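DNA polymerase sliding clamp 3 (Sulfolobus tokodaii, PDB 3AIZ) serves as one subunit of a ring-shaped sliding clamp that encircles DNA and tethers DNA polymerase and other processing proteins to it during replication. Local coordinates at residues 74-88 with 99-111. Residues are numbered along the deposited sequence; the frame is centred on the assembly and turned at random.
Sequences FTDVLKTVTKNDSLY and VTLDGVYERTFTF
Val77 comes down from helix 71-78 onto two phenylalanines of strand 106-111. Its CG1 stands over one face of the Phe109 ring, 3.7 Å from the ring centroid, a CH-pi contact; the same methyl meets CZ of Phe111 at that ring's edge. With CG anti to the backbone N (chi1 -177°), Phe74 swings its ring edge against Val99, CE1 lying 3.5 Å from CG2, while its CA makes an off-centre CH-pi contact with Phe111. Leu101 divides its branches: CD1 approaches Thr80 OG1, and CD2 touches both Val81 CG1 and Leu87 CD1, 3.7 Å from each. Leu101 CB also covers one face of the Arg107 guanidinium, whose edge carries NH1 to Asp85 OD2 at 2.8 Å, a salt bridge with a bent, weak hydrogen bond. Thr82 N donates to the same OD2 by a fairly straight bond, tying the carboxylate to the connecting loop. In the antiparallel hairpin of strands 86-91 and 97-102, Ser86 N bonds Asp102 O at 172°, and Ser86 OG reaches that oxygen from the opposite face of its plane. As in PCNA clamps, helix 71-78 lies over the sheet nearly aligned with its strands, its 74-78 axis 6° from that of 99-102 and 10.3 Å away. Helix 8-18 lies beside Phe74 and Leu87, and strand 106-111 continues the sheet into a strand of the neighbouring clamp B subunit, whose Lys185 forms a salt bridge with Asp102.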
# COMPACT_ATOMS: atom_id res chain seq x y z
N PHE C 74 30.57 18.76 4.98
CA PHE C 74 30.19 19.88 4.12
C PHE C 74 28.82 19.65 3.51
O PHE C 74 28.05 20.59 3.31
CB PHE C 74 31.24 20.08 3.03
CG PHE C 74 30.96 21.25 2.13
CD1 PHE C 74 31.02 22.55 2.63
CD2 PHE C 74 30.66 21.07 0.79
CE1 PHE C 74 30.77 23.63 1.80
CE2 PHE C 74 30.42 22.15 -0.03
CZ PHE C 74 30.47 23.43 0.47
N THR C 75 28.51 18.39 3.21
CA THR C 75 27.22 18.04 2.62
C THR C 75 26.14 17.94 3.69
O THR C 75 24.96 18.19 3.43
CB THR C 75 27.31 16.72 1.83
OG1 THR C 75 28.21 16.88 0.73
CG2 THR C 75 25.94 16.33 1.29
N ASP C 76 26.54 17.59 4.91
CA ASP C 76 25.61 17.52 6.03
C ASP C 76 24.95 18.87 6.30
O ASP C 76 23.79 18.93 6.70
CB ASP C 76 26.31 17.02 7.30
CG ASP C 76 26.33 15.50 7.39
OD1 ASP C 76 25.62 14.84 6.61
OD2 ASP C 76 27.07 14.97 8.25
N VAL C 77 25.69 19.95 6.08
CA VAL C 77 25.15 21.29 6.29
C VAL C 77 24.46 21.81 5.03
O VAL C 77 23.59 22.67 5.10
CB VAL C 77 26.23 22.30 6.73
CG1 VAL C 77 27.02 21.75 7.91
CG2 VAL C 77 27.15 22.64 5.58
N LEU C 78 24.86 21.27 3.88
CA LEU C 78 24.24 21.65 2.61
C LEU C 78 22.84 21.06 2.49
O LEU C 78 21.97 21.65 1.84
CB LEU C 78 25.11 21.19 1.43
CG LEU C 78 26.41 21.95 1.20
CD1 LEU C 78 27.17 21.35 0.02
CD2 LEU C 78 26.15 23.43 0.96
N LYS C 79 22.62 19.91 3.11
CA LYS C 79 21.31 19.27 3.10
C LYS C 79 20.28 20.11 3.86
O LYS C 79 19.08 19.93 3.68
CB LYS C 79 21.39 17.87 3.71
CG LYS C 79 22.19 16.86 2.91
CD LYS C 79 22.14 15.49 3.57
CE LYS C 79 22.96 14.47 2.81
NZ LYS C 79 22.89 13.12 3.45
N THR C 80 20.76 21.01 4.70
CA THR C 80 19.88 21.79 5.56
C THR C 80 19.43 23.09 4.91
O THR C 80 18.87 23.96 5.57
CB THR C 80 20.55 22.12 6.91
OG1 THR C 80 21.51 23.17 6.73
CG2 THR C 80 21.24 20.89 7.48
N VAL C 81 19.69 23.23 3.61
CA VAL C 81 19.29 24.43 2.89
C VAL C 81 17.85 24.31 2.40
O VAL C 81 17.39 23.22 2.05
CB VAL C 81 20.21 24.73 1.68
CG1 VAL C 81 21.66 24.82 2.13
CG2 VAL C 81 20.04 23.67 0.61
N THR C 82 17.14 25.43 2.39
CA THR C 82 15.76 25.46 1.93
C THR C 82 15.68 26.03 0.52
O THR C 82 16.71 26.24 -0.13
CB THR C 82 14.87 26.31 2.86
OG1 THR C 82 15.30 27.67 2.83
CG2 THR C 82 14.95 25.79 4.28
N LYS C 83 14.46 26.28 0.05
CA LYS C 83 14.25 26.83 -1.28
C LYS C 83 14.68 28.30 -1.33
O LYS C 83 15.23 28.76 -2.33
CB LYS C 83 12.79 26.70 -1.69
CG LYS C 83 12.26 25.28 -1.72
CD LYS C 83 12.91 24.47 -2.83
CE LYS C 83 12.28 23.09 -2.94
NZ LYS C 83 12.83 22.31 -4.09
N ASN C 84 14.41 29.02 -0.25
CA ASN C 84 14.70 30.45 -0.19
C ASN C 84 15.96 30.78 0.61
O ASN C 84 16.08 31.87 1.18
CB ASN C 84 13.50 31.22 0.37
CG ASN C 84 13.07 30.71 1.74
OD1 ASN C 84 13.85 30.72 2.69
ND2 ASN C 84 11.82 30.25 1.83
N ASP C 85 16.90 29.84 0.64
CA ASP C 85 18.17 30.05 1.33
C ASP C 85 19.25 30.51 0.36
O ASP C 85 19.41 29.94 -0.72
CB ASP C 85 18.64 28.76 2.01
CG ASP C 85 18.17 28.67 3.45
OD1 ASP C 85 17.95 29.73 4.07
OD2 ASP C 85 18.04 27.54 3.95
N SER C 86 19.98 31.55 0.74
CA SER C 86 21.15 31.98 -0.01
C SER C 86 22.40 31.45 0.70
O SER C 86 22.44 31.38 1.93
CB SER C 86 21.20 33.50 -0.12
OG SER C 86 21.23 34.12 1.16
N LEU C 87 23.41 31.08 -0.07
CA LEU C 87 24.60 30.47 0.50
C LEU C 87 25.84 31.34 0.34
O LEU C 87 26.00 32.04 -0.66
CB LEU C 87 24.84 29.09 -0.12
CG LEU C 87 25.98 28.25 0.46
CD1 LEU C 87 25.54 26.80 0.62
CD2 LEU C 87 27.23 28.35 -0.41
N TYR C 88 26.72 31.31 1.34
CA TYR C 88 27.96 32.07 1.31
C TYR C 88 29.15 31.18 1.65
O TYR C 88 29.12 30.44 2.64
CB TYR C 88 27.90 33.24 2.30
CG TYR C 88 26.88 34.30 1.96
CD1 TYR C 88 25.57 34.21 2.43
CD2 TYR C 88 27.22 35.41 1.19
CE1 TYR C 88 24.63 35.18 2.13
CE2 TYR C 88 26.28 36.38 0.89
CZ TYR C 88 24.99 36.26 1.36
OH TYR C 88 24.06 37.23 1.06
N VAL C 99 30.76 28.29 5.76
CA VAL C 99 29.49 28.17 5.04
C VAL C 99 28.41 28.93 5.80
O VAL C 99 28.10 28.61 6.94
CB VAL C 99 29.06 26.70 4.90
CG1 VAL C 99 27.88 26.58 3.95
CG2 VAL C 99 30.22 25.86 4.40
N THR C 100 27.85 29.95 5.16
CA THR C 100 26.84 30.78 5.79
C THR C 100 25.49 30.68 5.08
O THR C 100 25.31 31.23 4.00
CB THR C 100 27.26 32.26 5.83
OG1 THR C 100 28.51 32.38 6.52
CG2 THR C 100 26.21 33.10 6.53
N LEU C 101 24.56 29.97 5.70
CA LEU C 101 23.21 29.85 5.17
C LEU C 101 22.36 31.03 5.65
O LEU C 101 22.28 31.29 6.85
CB LEU C 101 22.57 28.53 5.59
CG LEU C 101 23.38 27.28 5.25
CD1 LEU C 101 22.58 26.03 5.58
CD2 LEU C 101 23.79 27.28 3.79
N ASP C 102 21.74 31.73 4.71
CA ASP C 102 20.95 32.91 5.03
C ASP C 102 19.52 32.78 4.51
O ASP C 102 19.29 32.79 3.31
CB ASP C 102 21.61 34.16 4.46
CG ASP C 102 21.00 35.44 4.99
OD1 ASP C 102 19.90 35.38 5.58
OD2 ASP C 102 21.62 36.51 4.82
N GLY C 103 18.58 32.65 5.44
CA GLY C 103 17.17 32.55 5.09
C GLY C 103 16.29 33.02 6.23
O GLY C 103 16.38 34.18 6.65
N VAL C 104 15.43 32.13 6.72
CA VAL C 104 14.59 32.45 7.87
C VAL C 104 15.45 32.99 9.01
O VAL C 104 15.06 33.93 9.70
CB VAL C 104 13.83 31.20 8.37
CG1 VAL C 104 13.04 31.53 9.63
CG2 VAL C 104 12.92 30.67 7.27
N TYR C 105 16.62 32.39 9.19
CA TYR C 105 17.60 32.88 10.16
C TYR C 105 19.00 32.68 9.59
O TYR C 105 19.20 31.85 8.70
CB TYR C 105 17.45 32.14 11.49
CG TYR C 105 17.78 30.67 11.42
CD1 TYR C 105 16.94 29.78 10.76
CD2 TYR C 105 18.93 30.16 12.02
CE1 TYR C 105 17.24 28.43 10.70
CE2 TYR C 105 19.23 28.82 11.96
CZ TYR C 105 18.38 27.96 11.30
OH TYR C 105 18.67 26.61 11.24
N GLU C 106 19.96 33.44 10.09
CA GLU C 106 21.33 33.34 9.59
C GLU C 106 22.16 32.39 10.45
O GLU C 106 22.07 32.41 11.68
CB GLU C 106 21.98 34.73 9.55
CG GLU C 106 23.29 34.76 8.77
CD GLU C 106 23.86 36.16 8.67
OE1 GLU C 106 23.57 36.99 9.56
OE2 GLU C 106 24.60 36.43 7.70
N ARG C 107 22.95 31.56 9.80
CA ARG C 107 23.74 30.54 10.49
C ARG C 107 25.05 30.27 9.75
O ARG C 107 25.08 30.24 8.52
CB ARG C 107 22.93 29.25 10.63
CG ARG C 107 22.34 28.76 9.32
CD ARG C 107 21.28 27.70 9.55
NE ARG C 107 20.67 27.24 8.30
CZ ARG C 107 19.80 27.94 7.59
NH1 ARG C 107 19.30 27.44 6.47
NH2 ARG C 107 19.42 29.14 7.99
N THR C 108 26.13 30.07 10.50
CA THR C 108 27.44 29.85 9.90
C THR C 108 28.14 28.61 10.46
O THR C 108 28.43 28.52 11.65
CB THR C 108 28.36 31.06 10.09
OG1 THR C 108 27.87 32.16 9.31
CG2 THR C 108 29.78 30.73 9.64
N PHE C 109 28.40 27.65 9.57
CA PHE C 109 29.17 26.46 9.93
C PHE C 109 30.62 26.64 9.49
O PHE C 109 30.89 27.31 8.49
CB PHE C 109 28.58 25.22 9.26
CG PHE C 109 27.21 24.86 9.73
CD1 PHE C 109 26.09 25.48 9.20
CD2 PHE C 109 27.03 23.88 10.70
CE1 PHE C 109 24.82 25.14 9.64
CE2 PHE C 109 25.76 23.54 11.14
CZ PHE C 109 24.66 24.17 10.60
N THR C 110 31.54 26.05 10.23
CA THR C 110 32.95 26.12 9.88
C THR C 110 33.60 24.74 9.91
O THR C 110 33.35 23.95 10.82
CB THR C 110 33.72 27.06 10.82
OG1 THR C 110 33.43 28.42 10.47
CG2 THR C 110 35.22 26.83 10.71
N PHE C 111 34.41 24.45 8.90
CA PHE C 111 35.08 23.16 8.81
C PHE C 111 36.59 23.34 8.83
O PHE C 111 37.11 24.28 8.22
CB PHE C 111 34.65 22.43 7.54
CG PHE C 111 33.16 22.32 7.39
CD1 PHE C 111 32.46 23.25 6.64
CD2 PHE C 111 32.46 21.29 8.00
CE1 PHE C 111 31.09 23.15 6.50
CE2 PHE C 111 31.09 21.19 7.86
CZ PHE C 111 30.40 22.12 7.11